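Long-range contacts in PKS (Streptomyces sp. CNQ431, PDB 5YDA), which probably transfers acyl units onto an acyl carrier protein, being the broadly selective acyltransferase domain of the polyketide synthase that makes splenocin: residues A[110-116]-A[191-197]; A[327-331]-A[348-354]; A[169-173]-A[222-227]; A[232-236]-A[294-298]. One frame throughout, in Å; residues are numbered along the deposited sequence.

Contact 1: residues A[110-116]-A[191-197]; sequences PKVAFLL and VRPDALI
The side chain of Phe-114 runs along 191-197, meeting Leu-196, Pro-193 and Val-191. Its CB packs on Leu-196 CD2 at 3.6 Å, on the face of the sheet that helix 201-210 covers at Leu-196. With CG anti to the carbonyl carbon (chi1 -76°), the ring is laid across Pro-193. Pro-193 CB sits over the ring centre, 9° off the normal, a CH-pi contact reaching CG and CD1. Pro-193 CG meets Phe-114 CD2 and CE2, each at 3.6 Å. At the tip, CZ comes to Pro-193 CD and, obliquely, to Val-191 O, while CE1 faces Val-191 CG1. The backbone of the same residue pairs with the neighbouring strand: Phe-114 N donates to Ala-195 O, and Phe-114 O takes Ile-197 N almost straight on, at 3.0 Å with a C=O...N angle of 174°. Just before strand 195-198, Asp-194 OD2 accepts Val-112 N at 2.7 Å through its anti lone pair, and Val-112 O receives both Asp-194 N at 2.7 Å and Ala-195 N at 3.3 Å. On the other face Ile-197 CG2 rests on Leu-115 CG, and Leu-362 of helix 355-366 meets Ala-113 and Ala-195. These are adjacent parallel strands of the central sheet of the acyltransferase alpha/beta core, and strand 195-198 runs into Gly-198 and Ser-200, consistent with a nucleophile elbow.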
loop_
_atom_site.group_PDB
_atom_site.type_symbol
_atom_site.label_atom_id
_atom_site.label_comp_id
_atom_site.label_asym_id
_atom_site.label_seq_id
_atom_site.Cartn_x
_atom_site.Cartn_y
_atom_site.Cartn_z
ATOM N N PRO A 110 -5.809 15.334 -10.899
ATOM C CA PRO A 110 -4.540 14.791 -10.401
ATOM C C PRO A 110 -4.292 13.383 -10.921
ATOM O O PRO A 110 -5.225 12.615 -11.161
ATOM C CB PRO A 110 -4.734 14.785 -8.878
ATOM C CG PRO A 110 -6.207 14.688 -8.691
ATOM C CD PRO A 110 -6.787 15.525 -9.812
ATOM N N LYS A 111 -3.019 13.057 -11.112
ATOM C CA LYS A 111 -2.641 11.668 -11.322
ATOM C C LYS A 111 -2.679 10.904 -9.993
ATOM O O LYS A 111 -2.607 11.490 -8.908
ATOM C CB LYS A 111 -1.245 11.574 -11.934
ATOM C CG LYS A 111 -1.087 12.317 -13.247
ATOM C CD LYS A 111 -1.814 11.602 -14.365
ATOM C CE LYS A 111 -1.740 12.391 -15.656
ATOM N NZ LYS A 111 -3.020 12.321 -16.410
ATOM N N VAL A 112 -2.785 9.580 -10.089
ATOM C CA VAL A 112 -2.881 8.713 -8.920
ATOM C C VAL A 112 -1.805 7.634 -9.013
ATOM O O VAL A 112 -1.649 6.996 -10.061
ATOM C CB VAL A 112 -4.281 8.072 -8.813
ATOM C CG1 VAL A 112 -4.354 7.061 -7.647
ATOM C CG2 VAL A 112 -5.348 9.153 -8.687
ATOM N N ALA A 113 -1.090 7.401 -7.910
ATOM C CA ALA A 113 -0.124 6.312 -7.832
ATOM C C ALA A 113 -0.474 5.382 -6.674
ATOM O O ALA A 113 -0.889 5.838 -5.606
ATOM C CB ALA A 113 1.304 6.851 -7.664
ATOM N N PHE A 114 -0.316 4.077 -6.889
ATOM C CA PHE A 114 -0.470 3.085 -5.833
ATOM C C PHE A 114 0.907 2.719 -5.297
ATOM O O PHE A 114 1.826 2.435 -6.083
ATOM C CB PHE A 114 -1.169 1.815 -6.337
ATOM C CG PHE A 114 -2.651 1.953 -6.538
ATOM C CD1 PHE A 114 -3.310 3.138 -6.244
ATOM C CD2 PHE A 114 -3.391 0.882 -7.034
ATOM C CE1 PHE A 114 -4.685 3.250 -6.441
ATOM C CE2 PHE A 114 -4.749 0.991 -7.225
ATOM C CZ PHE A 114 -5.397 2.177 -6.926
ATOM N N LEU A 115 1.045 2.704 -3.968
ATOM C CA LEU A 115 2.276 2.288 -3.295
ATOM C C LEU A 115 2.016 0.962 -2.579
ATOM O O LEU A 115 1.127 0.881 -1.722
ATOM C CB LEU A 115 2.752 3.355 -2.303
ATOM C CG LEU A 115 3.515 4.598 -2.829
ATOM C CD1 LEU A 115 2.840 5.257 -4.036
ATOM C CD2 LEU A 115 3.713 5.644 -1.721
ATOM N N LEU A 116 2.810 -0.061 -2.907
ATOM C CA LEU A 116 2.563 -1.433 -2.463
ATOM C C LEU A 116 3.638 -1.890 -1.485
ATOM O O LEU A 116 4.783 -2.117 -1.906
ATOM C CB LEU A 116 2.524 -2.378 -3.665
ATOM C CG LEU A 116 1.403 -2.382 -4.717
ATOM C CD1 LEU A 116 -0.020 -2.433 -4.107
ATOM C CD2 LEU A 116 1.555 -1.277 -5.720
ATOM N N VAL A 191 -11.108 4.221 -9.093
ATOM C CA VAL A 191 -9.801 4.796 -8.772
ATOM C C VAL A 191 -8.775 3.884 -9.435
ATOM O O VAL A 191 -8.326 2.880 -8.865
ATOM C CB VAL A 191 -9.579 4.934 -7.268
ATOM C CG1 VAL A 191 -8.194 5.510 -6.985
ATOM C CG2 VAL A 191 -10.644 5.823 -6.663
ATOM N N ARG A 192 -8.417 4.229 -10.658
ATOM C CA ARG A 192 -7.432 3.444 -11.382
ATOM C C ARG A 192 -6.099 4.162 -11.356
ATOM O O ARG A 192 -6.035 5.374 -11.606
ATOM C CB ARG A 192 -7.877 3.199 -12.824
ATOM C CG ARG A 192 -9.128 2.324 -12.899
ATOM C CD ARG A 192 -9.390 1.680 -14.269
ATOM N NE ARG A 192 -10.247 0.500 -14.098
ATOM C CZ ARG A 192 -11.570 0.541 -13.916
ATOM N NH1 ARG A 192 -12.212 1.707 -13.909
ATOM N NH2 ARG A 192 -12.262 -0.586 -13.746
ATOM N N PRO A 193 -5.024 3.472 -11.021
ATOM C CA PRO A 193 -3.754 4.167 -10.841
ATOM C C PRO A 193 -3.131 4.509 -12.185
ATOM O O PRO A 193 -3.172 3.720 -13.132
ATOM C CB PRO A 193 -2.911 3.150 -10.062
ATOM C CG PRO A 193 -3.463 1.807 -10.515
ATOM C CD PRO A 193 -4.932 2.028 -10.732
ATOM N N ASP A 194 -2.544 5.704 -12.255
ATOM C CA ASP A 194 -1.724 6.079 -13.399
ATOM C C ASP A 194 -0.304 5.551 -13.291
ATOM O O ASP A 194 0.405 5.499 -14.305
ATOM C CB ASP A 194 -1.711 7.599 -13.550
ATOM C CG ASP A 194 -3.106 8.161 -13.607
ATOM O OD1 ASP A 194 -3.779 7.928 -14.645
ATOM O OD2 ASP A 194 -3.554 8.770 -12.601
ATOM N N ALA A 195 0.118 5.145 -12.094
ATOM C CA ALA A 195 1.451 4.595 -11.912
ATOM C C ALA A 195 1.456 3.734 -10.655
ATOM O O ALA A 195 0.597 3.872 -9.776
ATOM C CB ALA A 195 2.508 5.706 -11.843
ATOM N N LEU A 196 2.439 2.849 -10.581
ATOM C CA LEU A 196 2.576 1.911 -9.483
ATOM C C LEU A 196 4.021 1.886 -9.016
ATOM O O LEU A 196 4.956 2.016 -9.816
ATOM C CB LEU A 196 2.162 0.490 -9.899
ATOM C CG LEU A 196 0.763 0.359 -10.512
ATOM C CD1 LEU A 196 0.710 -0.813 -11.485
ATOM C CD2 LEU A 196 -0.253 0.167 -9.400
ATOM N N ILE A 197 4.202 1.694 -7.719
ATOM C CA ILE A 197 5.514 1.367 -7.178
ATOM C C ILE A 197 5.314 0.418 -6.005
ATOM O O ILE A 197 4.386 0.576 -5.204
ATOM C CB ILE A 197 6.307 2.638 -6.781
ATOM C CG1 ILE A 197 7.760 2.283 -6.436
ATOM C CG2 ILE A 197 5.660 3.354 -5.602
ATOM C CD1 ILE A 197 8.648 3.526 -6.129
#

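Contact 2: residues A[327-331]-A[348-354]; sequences TNVTG and HTRRTVR
Asn-328, with CG anti to its carbonyl carbon (chi1 -53°), and His-348, with CG opposite its backbone N (chi1 173°), bring amide and imidazole together. His-348 NE2 donates to Asn-328 OD1 at 3.1 Å. The two planes are 29° apart, and the donor stands above the carbonyl plane instead of on a lone pair. Beside the amide lies Val-353, pointing the same way, its CG1 3.4 Å from Asn-328 CG. Val-329 turns its two branches to different partners: CG2 rests on His-348 CA at 3.5 Å, near the plane of the imidazole at its edge, and CG1 sits over a face of the Arg-351 guanidinium, offset toward the rim. Between the backbones, Arg-354 N binds Asn-328 O at 2.9 Å, in the carbonyl plane and on a lone pair. Two waters also bridge 327-331 and 348-354. One joins Thr-327 O, Asn-328 ND2 and Arg-354 O; the other bridges Val-329 O and Thr-352 O, both at 2.9 Å. The Asn-328 amide also reaches the probable nucleophile elbow, its ND2 donating to Gly-198 O and its OD1 accepting Ser-200 N. Donors thus converge on OD1 and acceptors on ND2, which fixes which way round the buried amide lies and is consistent with Asn-328, oriented by His-348, holding the backbone at Gly-198 and Ser-200.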
loop_
_atom_site.group_PDB
_atom_site.type_symbol
_atom_site.label_atom_id
_atom_site.label_comp_id
_atom_site.label_asym_id
_atom_site.label_seq_id
_atom_site.Cartn_x
_atom_site.Cartn_y
_atom_site.Cartn_z
ATOM N N THR A 327 10.666 0.280 -11.010
ATOM C CA THR A 327 11.206 -0.910 -10.362
ATOM C C THR A 327 12.233 -0.520 -9.314
ATOM O O THR A 327 12.914 0.500 -9.431
ATOM C CB THR A 327 11.860 -1.889 -11.363
ATOM O OG1 THR A 327 12.614 -1.144 -12.334
ATOM N N ASN A 328 12.360 -1.375 -8.300
ATOM C CA ASN A 328 13.371 -1.180 -7.284
ATOM C C ASN A 328 14.782 -1.361 -7.841
ATOM O O ASN A 328 15.746 -0.933 -7.192
ATOM C CB ASN A 328 13.154 -2.156 -6.113
ATOM C CG ASN A 328 11.741 -2.119 -5.543
ATOM O OD1 ASN A 328 11.261 -3.144 -5.051
ATOM N ND2 ASN A 328 11.074 -0.944 -5.589
ATOM N N VAL A 329 14.932 -1.995 -9.011
ATOM C CA VAL A 329 16.272 -2.269 -9.532
ATOM C C VAL A 329 17.006 -0.969 -9.852
ATOM O O VAL A 329 18.143 -0.752 -9.418
ATOM C CB VAL A 329 16.205 -3.184 -10.766
ATOM C CG1 VAL A 329 17.622 -3.443 -11.285
ATOM C CG2 VAL A 329 15.513 -4.503 -10.435
ATOM N N THR A 330 16.369 -0.091 -10.621
ATOM C CA THR A 330 16.980 1.150 -11.068
ATOM C C THR A 330 16.473 2.367 -10.324
ATOM O O THR A 330 17.015 3.462 -10.529
ATOM C CB THR A 330 16.702 1.376 -12.555
ATOM O OG1 THR A 330 15.289 1.474 -12.728
ATOM C CG2 THR A 330 17.235 0.233 -13.413
ATOM N N GLY A 331 15.439 2.212 -9.494
ATOM C CA GLY A 331 14.764 3.366 -8.939
ATOM C C GLY A 331 14.168 4.252 -10.002
ATOM O O GLY A 331 14.064 5.468 -9.803
ATOM N N HIS A 348 16.189 -8.146 -9.532
ATOM C CA HIS A 348 15.339 -7.449 -8.582
ATOM C C HIS A 348 15.456 -8.057 -7.190
ATOM O O HIS A 348 15.534 -7.329 -6.192
ATOM C CB HIS A 348 13.887 -7.472 -9.059
ATOM C CG HIS A 348 12.934 -6.922 -8.050
ATOM N ND1 HIS A 348 12.208 -7.728 -7.200
ATOM C CD2 HIS A 348 12.620 -5.645 -7.723
ATOM C CE1 HIS A 348 11.478 -6.971 -6.399
ATOM N NE2 HIS A 348 11.707 -5.703 -6.699
ATOM N N THR A 349 15.515 -9.392 -7.112
ATOM C CA THR A 349 15.591 -10.101 -5.840
ATOM C C THR A 349 16.989 -10.053 -5.230
ATOM O O THR A 349 17.127 -10.088 -3.999
ATOM C CB THR A 349 15.117 -11.547 -6.051
ATOM O OG1 THR A 349 13.684 -11.552 -6.157
ATOM C CG2 THR A 349 15.559 -12.501 -4.917
ATOM N N ARG A 350 18.030 -9.937 -6.053
ATOM C CA ARG A 350 19.391 -9.897 -5.532
ATOM C C ARG A 350 19.838 -8.488 -5.144
ATOM O O ARG A 350 20.605 -8.326 -4.190
ATOM C CB ARG A 350 20.357 -10.479 -6.570
ATOM C CG ARG A 350 21.827 -10.319 -6.232
ATOM C CD ARG A 350 22.195 -11.071 -4.971
ATOM N NE ARG A 350 23.593 -10.863 -4.601
ATOM C CZ ARG A 350 24.077 -9.747 -4.045
ATOM N NH1 ARG A 350 23.286 -8.707 -3.791
ATOM N NH2 ARG A 350 25.365 -9.668 -3.751
ATOM N N ARG A 351 19.370 -7.471 -5.846
ATOM C CA ARG A 351 19.968 -6.150 -5.783
ATOM C C ARG A 351 19.197 -5.213 -4.861
ATOM O O ARG A 351 18.042 -5.452 -4.481
ATOM C CB ARG A 351 20.068 -5.551 -7.188
ATOM C CG ARG A 351 21.180 -6.240 -8.007
ATOM C CD ARG A 351 21.318 -5.705 -9.413
ATOM N NE ARG A 351 21.456 -4.249 -9.482
ATOM C CZ ARG A 351 21.436 -3.565 -10.628
ATOM N NH1 ARG A 351 21.293 -4.216 -11.780
ATOM N NH2 ARG A 351 21.554 -2.240 -10.630
ATOM N N THR A 352 19.879 -4.134 -4.499
ATOM C CA THR A 352 19.341 -3.134 -3.599
ATOM C C THR A 352 17.981 -2.640 -4.069
ATOM O O THR A 352 17.782 -2.339 -5.252
ATOM C CB THR A 352 20.331 -1.968 -3.506
ATOM O OG1 THR A 352 21.623 -2.477 -3.126
ATOM C CG2 THR A 352 19.848 -0.920 -2.478
ATOM N N VAL A 353 17.040 -2.568 -3.132
ATOM C CA VAL A 353 15.766 -1.900 -3.386
ATOM C C VAL A 353 16.014 -0.388 -3.367
ATOM O O VAL A 353 16.207 0.216 -2.305
ATOM C CB VAL A 353 14.699 -2.313 -2.358
ATOM C CG1 VAL A 353 13.409 -1.574 -2.593
ATOM C CG2 VAL A 353 14.446 -3.824 -2.427
ATOM N N ARG A 354 16.014 0.225 -4.546
ATOM C CA ARG A 354 16.144 1.675 -4.665
ATOM C C ARG A 354 14.771 2.348 -4.543
ATOM O O ARG A 354 14.274 3.009 -5.456
ATOM C CB ARG A 354 16.820 2.034 -5.981
ATOM C CG ARG A 354 18.185 1.369 -6.194
ATOM C CD ARG A 354 19.279 2.138 -5.477
ATOM N NE ARG A 354 20.512 1.359 -5.332
ATOM C CZ ARG A 354 21.546 1.730 -4.580
ATOM N NH1 ARG A 354 22.629 0.962 -4.503
ATOM N NH2 ARG A 354 21.492 2.874 -3.905
HETATM O O HOH W 1 12.056 1.774 -6.734
HETATM O O HOH W 2 19.691 -2.024 -7.346
#

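Contact 3: residues A[169-173]-A[222-227]; sequences TAAFM and VAERIR
Met-173 and Ile-226 meet where helix 169-188 lies across helix 215-231. Bent at chi2 and chi3 (-54° and -58°), the methionine curls its sulfur toward the other helix, where SD touches Val-222 CG1 and Ile-226 CD1, each at 3.6 Å, with Ala-223 CB a little farther off. Phe-172 CB also touches Ile-226 CD1 at 3.6 Å, from another side, so two adjacent residues of one helix meet the isoleucine end. The CG2 branch of Ile-226 meets Thr-169 CA and approaches the Phe-172 ring obliquely. The short helical segments run in broadly opposed directions, 132° apart with axes 9.5 Å from each other. They belong to helices of the acyltransferase alpha/beta domain: helix 169-188 leads towards strand 195-198 of the central sheet, and helix 215-231 precedes strand 235-239 of the four-stranded antiparallel sheet. Toward Arg-227 the touch is van der Waals: Thr-169 OG1 lies 3.3 Å from Arg-227 CG, and Thr-169 CG2 stands over one face of the guanidinium, 3.9 Å above its plane and offset toward the rim. That flat group is fixed in turn by Glu-224, whose OE1 forms a salt bridge with Arg-227 NH1 at 2.9 Å, and by Ala-151 O, which accepts from Arg-227 NH2. Helix 135-152 adds Leu-148 against Met-173 and Leu-152 against Thr-169. Val-222 also touches Leu-201 and Tyr-204 of helix 201-210, while Arg-225 of the same turn hydrogen-bonds Ser-200 OG through NH2 and Thr-349 OG1 through NE.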
loop_
_atom_site.group_PDB
_atom_site.type_symbol
_atom_site.label_atom_id
_atom_site.label_comp_id
_atom_site.label_asym_id
_atom_site.label_seq_id
_atom_site.Cartn_x
_atom_site.Cartn_y
_atom_site.Cartn_z
ATOM N N THR A 169 5.366 -18.600 5.084
ATOM C CA THR A 169 4.941 -18.393 3.701
ATOM C C THR A 169 3.513 -17.855 3.642
ATOM O O THR A 169 3.223 -16.899 2.906
ATOM C CB THR A 169 5.057 -19.708 2.916
ATOM O OG1 THR A 169 6.357 -20.281 3.120
ATOM C CG2 THR A 169 4.840 -19.469 1.424
ATOM N N ALA A 170 2.617 -18.436 4.443
ATOM C CA ALA A 170 1.224 -18.007 4.453
ATOM C C ALA A 170 1.078 -16.567 4.941
ATOM O O ALA A 170 0.228 -15.816 4.435
ATOM C CB ALA A 170 0.400 -18.950 5.334
ATOM N N ALA A 171 1.876 -16.172 5.945
ATOM C CA ALA A 171 1.766 -14.817 6.475
ATOM C C ALA A 171 2.073 -13.794 5.391
ATOM O O ALA A 171 1.391 -12.768 5.281
ATOM C CB ALA A 171 2.702 -14.624 7.679
ATOM N N PHE A 172 3.094 -14.056 4.572
ATOM C CA PHE A 172 3.446 -13.073 3.563
ATOM C C PHE A 172 2.516 -13.155 2.364
ATOM O O PHE A 172 2.177 -12.119 1.783
ATOM C CB PHE A 172 4.908 -13.236 3.153
ATOM C CG PHE A 172 5.868 -12.805 4.213
ATOM C CD1 PHE A 172 5.945 -11.465 4.589
ATOM C CD2 PHE A 172 6.675 -13.731 4.859
ATOM C CE1 PHE A 172 6.823 -11.055 5.583
ATOM C CE2 PHE A 172 7.557 -13.335 5.851
ATOM C CZ PHE A 172 7.634 -11.993 6.214
ATOM N N MET A 173 2.068 -14.371 1.999
ATOM C CA MET A 173 1.075 -14.484 0.931
ATOM C C MET A 173 -0.229 -13.815 1.333
ATOM O O MET A 173 -0.894 -13.197 0.488
ATOM C CB MET A 173 0.847 -15.950 0.561
ATOM C CG MET A 173 2.061 -16.609 -0.134
ATOM S SD MET A 173 2.634 -15.686 -1.594
ATOM C CE MET A 173 1.132 -15.661 -2.594
ATOM N N VAL A 222 5.485 -16.181 -6.324
ATOM C CA VAL A 222 5.724 -15.386 -5.118
ATOM C C VAL A 222 5.836 -16.290 -3.894
ATOM O O VAL A 222 6.705 -16.089 -3.037
ATOM C CB VAL A 222 4.607 -14.334 -4.953
ATOM C CG1 VAL A 222 4.728 -13.626 -3.600
ATOM C CG2 VAL A 222 4.659 -13.336 -6.108
ATOM N N ALA A 223 4.987 -17.320 -3.805
ATOM C CA ALA A 223 5.074 -18.239 -2.674
ATOM C C ALA A 223 6.435 -18.926 -2.616
ATOM O O ALA A 223 7.038 -19.027 -1.543
ATOM C CB ALA A 223 3.951 -19.274 -2.730
ATOM N N GLU A 224 6.939 -19.417 -3.759
ATOM C CA GLU A 224 8.245 -20.074 -3.734
ATOM C C GLU A 224 9.375 -19.061 -3.553
ATOM O O GLU A 224 10.427 -19.397 -3.001
ATOM C CB GLU A 224 8.478 -20.900 -5.014
ATOM C CG GLU A 224 7.377 -21.937 -5.355
ATOM C CD GLU A 224 7.106 -22.977 -4.242
ATOM O OE1 GLU A 224 6.021 -23.626 -4.278
ATOM O OE2 GLU A 224 7.968 -23.161 -3.350
ATOM N N ARG A 225 9.192 -17.826 -4.019
ATOM C CA ARG A 225 10.183 -16.796 -3.741
ATOM C C ARG A 225 10.364 -16.630 -2.235
ATOM O O ARG A 225 11.492 -16.613 -1.728
ATOM C CB ARG A 225 9.757 -15.482 -4.395
ATOM C CG ARG A 225 10.702 -14.345 -4.134
ATOM C CD ARG A 225 10.187 -13.087 -4.805
ATOM N NE ARG A 225 11.082 -11.958 -4.617
ATOM C CZ ARG A 225 11.022 -11.113 -3.591
ATOM N NH1 ARG A 225 10.096 -11.265 -2.660
ATOM N NH2 ARG A 225 11.888 -10.103 -3.509
ATOM N N ILE A 226 9.250 -16.581 -1.505
ATOM C CA ILE A 226 9.285 -16.428 -0.053
ATOM C C ILE A 226 9.998 -17.604 0.597
ATOM O O ILE A 226 10.855 -17.420 1.468
ATOM C CB ILE A 226 7.851 -16.259 0.479
ATOM C CG1 ILE A 226 7.275 -14.922 -0.000
ATOM C CG2 ILE A 226 7.802 -16.431 1.989
ATOM C CD1 ILE A 226 5.762 -14.865 0.016
ATOM N N ARG A 227 9.668 -18.834 0.181
ATOM C CA ARG A 227 10.316 -20.002 0.783
ATOM C C ARG A 227 11.811 -20.019 0.499
ATOM O O ARG A 227 12.608 -20.376 1.374
ATOM C CB ARG A 227 9.686 -21.301 0.279
ATOM C CG ARG A 227 8.234 -21.476 0.653
ATOM C CD ARG A 227 7.719 -22.784 0.089
ATOM N NE ARG A 227 6.412 -23.103 0.646
ATOM C CZ ARG A 227 5.338 -23.341 -0.085
ATOM N NH1 ARG A 227 5.421 -23.303 -1.412
ATOM N NH2 ARG A 227 4.194 -23.632 0.507
#

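Contact 4: residues A[232-236]-A[294-298]; sequences SGGAT and PAAAH
Thr-236 turns its hydroxyl toward the loop that crosses it, and OG1 donates to Ala-295 O at 2.6 Å. The hydroxyl is placed there by chi1 of -54°, which sets OG1 anti to the carbonyl carbon, and it approaches Ala-295 O tilted 21° from the carbonyl plane. A water donates to Thr-236 OG1 and to Ala-297 O, so a single threonine hydroxyl is joined to the loop directly at Ala-295 and through water at Ala-297. The alanines of the loop present different sides. Ala-296 CB lies over the backbone of 232-236, 3.7 Å from both Gly-233 O and Ala-235 O and 4.1 Å from Gly-234 CA, whereas the CB of Ala-295 points away from 232-236 and packs on Ile-229 of helix 215-231. Directions along the touching parts are 80° apart, so the chains cross instead of pairing edge to edge. Strand 235-239 belongs to the four-stranded antiparallel sheet of the small subdomain, ferredoxin-like in acyltransferases of this family, and 294-298 is the loop that leads back from that sheet. Backbone to backbone, Ala-295 CA makes a CA-H...O contact with Gly-233 O at 3.4 Å. A second water joins the backbones, donating to Gly-233 O at 2.6 Å and accepting from Ala-296 N at 2.8 Å. Gly-233, just after helix 215-231, leaves helical geometry with positive phi, where the chain turns toward the strand. At the far end of the loop His-298 donates from ND1 to Arg-351 O, and its NE2 hydrogen-bonds Ser-200 OG, a pairing consistent with the serine-histidine dyad of acyltransferases.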
loop_
_atom_site.group_PDB
_atom_site.type_symbol
_atom_site.label_atom_id
_atom_site.label_comp_id
_atom_site.label_asym_id
_atom_site.label_seq_id
_atom_site.Cartn_x
_atom_site.Cartn_y
_atom_site.Cartn_z
ATOM N N SER A 232 17.216 -19.374 2.952
ATOM C CA SER A 232 18.603 -18.931 2.835
ATOM C C SER A 232 19.194 -18.380 4.136
ATOM O O SER A 232 20.409 -18.154 4.193
ATOM C CB SER A 232 18.725 -17.876 1.743
ATOM O OG SER A 232 18.338 -18.434 0.498
ATOM N N GLY A 233 18.383 -18.152 5.173
ATOM C CA GLY A 233 18.939 -17.686 6.435
ATOM C C GLY A 233 19.392 -16.226 6.409
ATOM O O GLY A 233 18.922 -15.398 5.617
ATOM N N GLY A 234 20.329 -15.919 7.300
ATOM C CA GLY A 234 20.856 -14.573 7.412
ATOM C C GLY A 234 19.942 -13.664 8.215
ATOM O O GLY A 234 18.990 -14.102 8.865
ATOM N N ALA A 235 20.234 -12.364 8.143
ATOM C CA ALA A 235 19.522 -11.386 8.953
ATOM C C ALA A 235 19.521 -10.037 8.256
ATOM O O ALA A 235 20.335 -9.765 7.369
ATOM C CB ALA A 235 20.133 -11.258 10.350
ATOM N N THR A 236 18.580 -9.196 8.669
ATOM C CA THR A 236 18.398 -7.870 8.105
ATOM C C THR A 236 18.218 -6.885 9.252
ATOM O O THR A 236 17.529 -7.182 10.233
ATOM C CB THR A 236 17.182 -7.807 7.149
ATOM O OG1 THR A 236 17.305 -8.824 6.147
ATOM C CG2 THR A 236 17.125 -6.450 6.448
ATOM N N PRO A 294 13.964 -13.468 10.296
ATOM C CA PRO A 294 15.364 -13.903 10.177
ATOM C C PRO A 294 15.702 -14.296 8.750
ATOM O O PRO A 294 15.871 -15.474 8.424
ATOM C CB PRO A 294 15.440 -15.107 11.124
ATOM C CG PRO A 294 14.066 -15.705 11.041
ATOM C CD PRO A 294 13.108 -14.517 10.887
ATOM N N ALA A 295 15.848 -13.325 7.883
ATOM C CA ALA A 295 16.195 -13.548 6.507
ATOM C C ALA A 295 17.024 -12.408 5.993
ATOM O O ALA A 295 17.083 -11.398 6.579
ATOM C CB ALA A 295 14.952 -13.696 5.683
ATOM N N ALA A 296 17.632 -12.604 4.852
ATOM C CA ALA A 296 18.467 -11.623 4.229
ATOM C C ALA A 296 18.170 -11.372 2.761
ATOM O O ALA A 296 19.004 -11.554 1.909
ATOM C CB ALA A 296 19.911 -12.006 4.413
ATOM N N ALA A 297 16.979 -10.924 2.469
ATOM C CA ALA A 297 16.622 -10.616 1.104
ATOM C C ALA A 297 17.503 -9.495 0.548
ATOM O O ALA A 297 17.984 -8.678 1.266
ATOM C CB ALA A 297 15.182 -10.227 1.042
ATOM N N HIS A 298 17.692 -9.468 -0.747
ATOM C CA HIS A 298 18.474 -8.448 -1.422
ATOM C C HIS A 298 19.930 -8.336 -1.026
ATOM O O HIS A 298 20.471 -7.279 -0.975
ATOM C CB HIS A 298 17.785 -7.085 -1.346
ATOM C CG HIS A 298 16.361 -7.114 -1.775
ATOM N ND1 HIS A 298 15.987 -6.997 -3.081
ATOM C CD2 HIS A 298 15.227 -7.279 -1.080
ATOM C CE1 HIS A 298 14.690 -7.105 -3.177
ATOM N NE2 HIS A 298 14.203 -7.275 -1.976
HETATM O O HOH W 3 17.758 -14.994 3.308
HETATM O O HOH W 4 16.742 -7.755 3.426
#

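How the contacts relate
From the N terminus, 110-116 opens contact 1, and helix 169-188 begins contact 3 before 191-197 closes the first loop; 222-227 then closes contact 3, so the two loops cross. Contact 4 follows in series, spanning the small antiparallel sheet from 232-236 to 294-298, and contact 2 comes last with a short loop of 16 residues; none is nested. Contact 1 ties neighbouring strands of the central sheet, contact 3 two helices, 169-188 and 215-231, contact 4 the small subdomain to its return loop, and contact 2 the loop after strand 325-327 to the end of helix 342-350. Contacts 2, 3 and 4 touch through Arg-225, His-298, Thr-349 and Arg-351 near Ser-200, whereas contact 1 touches none of them.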